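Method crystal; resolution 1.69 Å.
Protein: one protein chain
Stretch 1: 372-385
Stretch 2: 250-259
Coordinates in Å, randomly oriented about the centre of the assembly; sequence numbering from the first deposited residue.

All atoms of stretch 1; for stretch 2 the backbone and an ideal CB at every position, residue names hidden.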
# COMPACT_ATOMS: atom_id res chain seq x y z
N TYR A 372 -7.23 -0.14 6.81
CA TYR A 372 -6.90 -1.59 6.92
C TYR A 372 -6.38 -2.04 5.58
O TYR A 372 -7.15 -1.98 4.62
CB TYR A 372 -8.16 -2.36 7.43
CG TYR A 372 -7.92 -3.81 7.72
CD1 TYR A 372 -6.73 -4.23 8.39
CD2 TYR A 372 -8.93 -4.76 7.48
CE1 TYR A 372 -6.54 -5.59 8.69
CE2 TYR A 372 -8.69 -6.12 7.72
CZ TYR A 372 -7.51 -6.50 8.31
OH TYR A 372 -7.23 -7.82 8.58
N GLY A 373 -5.09 -2.47 5.51
CA GLY A 373 -4.40 -2.83 4.34
C GLY A 373 -4.28 -4.31 4.27
O GLY A 373 -4.54 -5.04 5.25
N GLN A 374 -3.90 -4.78 3.07
CA GLN A 374 -3.56 -6.16 2.92
C GLN A 374 -2.11 -6.43 3.23
O GLN A 374 -1.22 -5.85 2.60
CB GLN A 374 -3.86 -6.57 1.46
CG GLN A 374 -3.55 -8.05 1.21
CD GLN A 374 -4.09 -8.50 -0.12
OE1 GLN A 374 -3.56 -8.18 -1.13
NE2 GLN A 374 -5.14 -9.36 -0.10
N THR A 375 -1.87 -7.31 4.21
CA THR A 375 -0.55 -7.58 4.71
C THR A 375 -0.43 -9.13 4.73
O THR A 375 -0.88 -9.81 5.64
CB THR A 375 -0.44 -7.04 6.13
OG1 THR A 375 -0.72 -5.63 6.13
CG2 THR A 375 0.94 -7.30 6.70
N PRO A 376 0.15 -9.72 3.68
CA PRO A 376 0.24 -11.18 3.67
C PRO A 376 1.27 -11.72 4.65
O PRO A 376 2.27 -11.04 4.95
CB PRO A 376 0.67 -11.48 2.20
CG PRO A 376 1.51 -10.22 1.84
CD PRO A 376 0.76 -9.07 2.51
N LEU A 377 1.00 -12.93 5.10
CA LEU A 377 1.97 -13.67 5.85
C LEU A 377 3.18 -13.89 4.95
O LEU A 377 3.11 -14.54 3.92
CB LEU A 377 1.41 -14.99 6.41
CG LEU A 377 2.47 -15.91 7.09
CD1 LEU A 377 3.00 -15.21 8.33
CD2 LEU A 377 1.71 -17.18 7.49
N SER A 378 4.25 -13.26 5.30
CA SER A 378 5.47 -13.27 4.44
C SER A 378 6.66 -12.97 5.22
O SER A 378 6.61 -12.44 6.35
CB SER A 378 5.33 -12.29 3.22
OG SER A 378 5.47 -10.96 3.67
N ILE A 379 7.81 -13.29 4.66
CA ILE A 379 9.07 -13.18 5.46
C ILE A 379 9.37 -11.78 6.03
O ILE A 379 9.81 -11.65 7.20
CB ILE A 379 10.25 -13.79 4.70
CG1 ILE A 379 11.41 -14.07 5.63
CG2 ILE A 379 10.72 -12.96 3.53
CD1 ILE A 379 11.11 -15.18 6.61
N THR A 380 9.03 -10.73 5.29
CA THR A 380 9.31 -9.34 5.78
C THR A 380 8.17 -8.85 6.71
O THR A 380 8.24 -7.71 7.11
CB THR A 380 9.59 -8.33 4.65
OG1 THR A 380 8.43 -8.18 3.79
CG2 THR A 380 10.79 -8.76 3.76
N ASN A 381 7.12 -9.67 6.92
CA ASN A 381 6.01 -9.38 7.79
C ASN A 381 6.05 -10.15 9.12
O ASN A 381 5.15 -10.02 9.94
CB ASN A 381 4.68 -9.57 7.08
CG ASN A 381 4.31 -8.35 6.26
OD1 ASN A 381 4.74 -7.23 6.64
ND2 ASN A 381 3.66 -8.51 5.11
N ILE A 382 7.07 -10.96 9.32
CA ILE A 382 7.14 -11.67 10.62
C ILE A 382 7.36 -10.66 11.76
O ILE A 382 6.76 -10.79 12.86
CB ILE A 382 8.21 -12.77 10.58
CG1 ILE A 382 7.89 -13.80 9.51
CG2 ILE A 382 8.34 -13.38 11.96
CD1 ILE A 382 6.61 -14.57 9.70
N GLN A 383 8.12 -9.61 11.51
CA GLN A 383 8.27 -8.59 12.60
C GLN A 383 6.97 -7.88 12.91
O GLN A 383 6.67 -7.59 14.04
CB GLN A 383 9.33 -7.56 12.21
CG GLN A 383 10.71 -8.15 12.22
CD GLN A 383 11.28 -8.43 13.61
OE1 GLN A 383 10.63 -8.25 14.67
NE2 GLN A 383 12.53 -8.89 13.61
N THR A 384 6.16 -7.68 11.89
CA THR A 384 4.85 -7.11 12.05
C THR A 384 3.95 -8.03 12.87
O THR A 384 3.31 -7.54 13.78
CB THR A 384 4.18 -6.78 10.67
OG1 THR A 384 4.93 -5.72 10.10
CG2 THR A 384 2.73 -6.39 10.81
N LEU A 385 3.99 -9.32 12.60
CA LEU A 385 3.16 -10.29 13.27
C LEU A 385 3.53 -10.15 14.82
O LEU A 385 2.66 -10.15 15.65
CB LEU A 385 3.54 -11.67 12.80
CG LEU A 385 2.84 -12.85 13.43
CD1 LEU A 385 1.38 -12.84 13.20
CD2 LEU A 385 3.51 -14.11 12.88
N UNK A 250 6.38 3.06 7.14
CA UNK A 250 5.47 1.97 7.56
C UNK A 250 6.25 0.67 7.57
O UNK A 250 6.84 0.29 6.59
CB UNK A 250 4.26 1.86 6.64
N UNK A 251 6.24 -0.03 8.70
CA UNK A 251 7.11 -1.17 8.93
C UNK A 251 6.62 -2.47 8.29
O UNK A 251 7.36 -3.42 8.30
CB UNK A 251 7.27 -1.38 10.44
N UNK A 252 5.41 -2.53 7.78
CA UNK A 252 4.90 -3.76 7.16
C UNK A 252 4.99 -3.68 5.61
O UNK A 252 5.06 -2.59 5.04
CB UNK A 252 3.45 -4.00 7.60
N UNK A 253 5.03 -4.84 4.99
CA UNK A 253 4.93 -5.05 3.54
C UNK A 253 3.47 -5.20 3.24
O UNK A 253 2.86 -6.23 3.60
CB UNK A 253 5.73 -6.27 3.06
N UNK A 254 2.85 -4.16 2.64
CA UNK A 254 1.41 -4.24 2.34
C UNK A 254 1.36 -4.30 0.79
O UNK A 254 2.02 -3.49 0.13
CB UNK A 254 0.62 -3.06 2.91
N UNK A 255 0.62 -5.26 0.25
CA UNK A 255 0.35 -5.39 -1.16
C UNK A 255 -0.66 -4.34 -1.57
O UNK A 255 -0.58 -3.83 -2.72
CB UNK A 255 -0.15 -6.80 -1.50
N UNK A 256 -1.63 -4.10 -0.70
CA UNK A 256 -2.67 -3.13 -0.98
C UNK A 256 -2.86 -2.24 0.18
O UNK A 256 -2.87 -2.73 1.33
CB UNK A 256 -3.99 -3.81 -1.34
N UNK A 257 -3.14 -0.96 -0.07
CA UNK A 257 -3.64 -0.08 1.00
C UNK A 257 -5.15 -0.09 0.86
O UNK A 257 -5.71 -0.39 -0.19
CB UNK A 257 -3.07 1.34 0.91
N UNK A 258 -5.80 0.23 1.94
CA UNK A 258 -7.25 0.21 1.98
C UNK A 258 -7.92 0.89 3.11
O UNK A 258 -7.27 1.13 4.15
CB UNK A 258 -7.73 -1.24 1.97
N UNK A 259 -9.23 1.05 2.99
CA UNK A 259 -10.03 1.46 4.13
C UNK A 259 -11.49 1.22 3.94
O UNK A 259 -11.97 1.01 2.77
CB UNK A 259 -9.80 2.94 4.43

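Position 250 lies beyond the reach of stretch 1, which therefore sets no limit on its side chain. It is Cys250, whose SG accepts a weak hydrogen bond from the backbone N of position 252, 3.6 Å away.

At position 251 the CB points sideways, 4.9 Å from Thr384 OG1, and many residues would fit. The deposited Ser251 contributes mainly its backbone: its O takes a weak bond, 3.4 Å long, from water 1, which also donates to Thr380 O at 2.6 Å.

Position 252 is tighter. Its ideal CB is 3.4 Å from Thr384 OG1 and 3.6 Å from Asn381 OD1, so a small side chain such as alanine, serine or cysteine suits it best. It is Ser252, chi1 p, whose CB packs 3.4 Å from Thr384 OG1.

Position 253 is held through both its backbone N and its backbone O by one side chain: N donates to Asn381 OD1 (2.9 Å), and Asn381 ND2 donates to O (2.8 Å). The CB points toward stretch 1, where Pro376, Ser378 and Thr380 offer a mixed surface; a large apolar or aromatic side chain could cover it. The residue is Phe253, chi1 t. Its CE2 lies 4.1 Å from Pro376 CG, while Ser378 OG meets the ring edge, 3.6 Å from CD2.

At position 254 the CA approaches Gln374 O to 3.1 Å in a CA-H...O contact, and the CB turns sideways. A long, flexible chain can leave along this path. Arg254 does so: its CG passes 3.7 Å from Thr375 OG1, and its end leads away.

Position 255 points its CB toward stretch 1, 3.7 Å from Gln374 OE1, an acceptor that invites a short donor; serine or threonine would serve. Thr255 has OG1 donating to Gln374 OE1 at 2.6 Å, and CG2 lies 4.1 Å from Pro376 CG. Its backbone N adds a weak bond to Gln374 O (3.0 Å).

At position 256, O accepts from Gln374 N (2.9 Å). The sideways CB sits 3.9 Å from Gln374 CB, so a medium apolar chain is reasonable. Leu256 places CD1 3.5 Å from Gln374 OE1.

Position 257 points away, leaving its choice free of stretch 1; it is Gln257.

At position 258 an ideal CB would clash with Tyr372 O at 2.8 Å, which favours glycine. Gly258 fits, and its O accepts from Tyr372 N at 2.9 Å.

Position 259 again points away, its CB 4.7 Å from Tyr372 N, so even a bulky residue is tolerated here: Trp259.

Stretch 2 250-259: CSSFRTLQGW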
# COMPACT_ATOMS: atom_id res chain seq x y z
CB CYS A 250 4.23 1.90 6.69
SG CYS A 250 3.39 0.28 6.74
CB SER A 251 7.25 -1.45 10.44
OG SER A 251 8.08 -0.48 10.99
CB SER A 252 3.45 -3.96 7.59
OG SER A 252 2.60 -2.95 6.99
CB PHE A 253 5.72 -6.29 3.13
CG PHE A 253 5.46 -6.76 1.77
CD1 PHE A 253 5.43 -5.88 0.67
CD2 PHE A 253 5.24 -8.09 1.53
CE1 PHE A 253 5.18 -6.35 -0.61
CE2 PHE A 253 4.95 -8.56 0.25
CZ PHE A 253 4.91 -7.69 -0.82
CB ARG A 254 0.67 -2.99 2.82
CG ARG A 254 0.74 -2.76 4.35
CD ARG A 254 0.09 -1.46 4.76
NE ARG A 254 0.84 -0.31 4.24
CZ ARG A 254 0.45 0.96 4.35
NH1 ARG A 254 -0.63 1.25 5.03
NH2 ARG A 254 1.23 1.94 3.85
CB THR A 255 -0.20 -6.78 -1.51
OG1 THR A 255 -1.22 -7.19 -0.57
CG2 THR A 255 0.89 -7.80 -1.41
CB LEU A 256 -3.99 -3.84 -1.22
CG LEU A 256 -4.07 -4.80 -2.41
CD1 LEU A 256 -5.46 -5.46 -2.37
CD2 LEU A 256 -3.85 -4.06 -3.72
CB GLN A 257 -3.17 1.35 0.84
CG GLN A 257 -1.65 1.55 1.01
CD GLN A 257 -1.26 3.02 1.10
OE1 GLN A 257 -1.85 3.75 1.88
NE2 GLN A 257 -0.20 3.44 0.40
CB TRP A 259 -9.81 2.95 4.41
CG TRP A 259 -9.88 3.94 3.29
CD1 TRP A 259 -8.81 4.67 2.83
CD2 TRP A 259 -11.04 4.46 2.55
NE1 TRP A 259 -9.22 5.58 1.87
CE2 TRP A 259 -10.55 5.50 1.70
CE3 TRP A 259 -12.39 4.16 2.54
CZ2 TRP A 259 -11.36 6.17 0.81
CZ3 TRP A 259 -13.23 4.85 1.67
CH2 TRP A 259 -12.72 5.83 0.82
O HOH W 1 7.44 -6.63 9.36
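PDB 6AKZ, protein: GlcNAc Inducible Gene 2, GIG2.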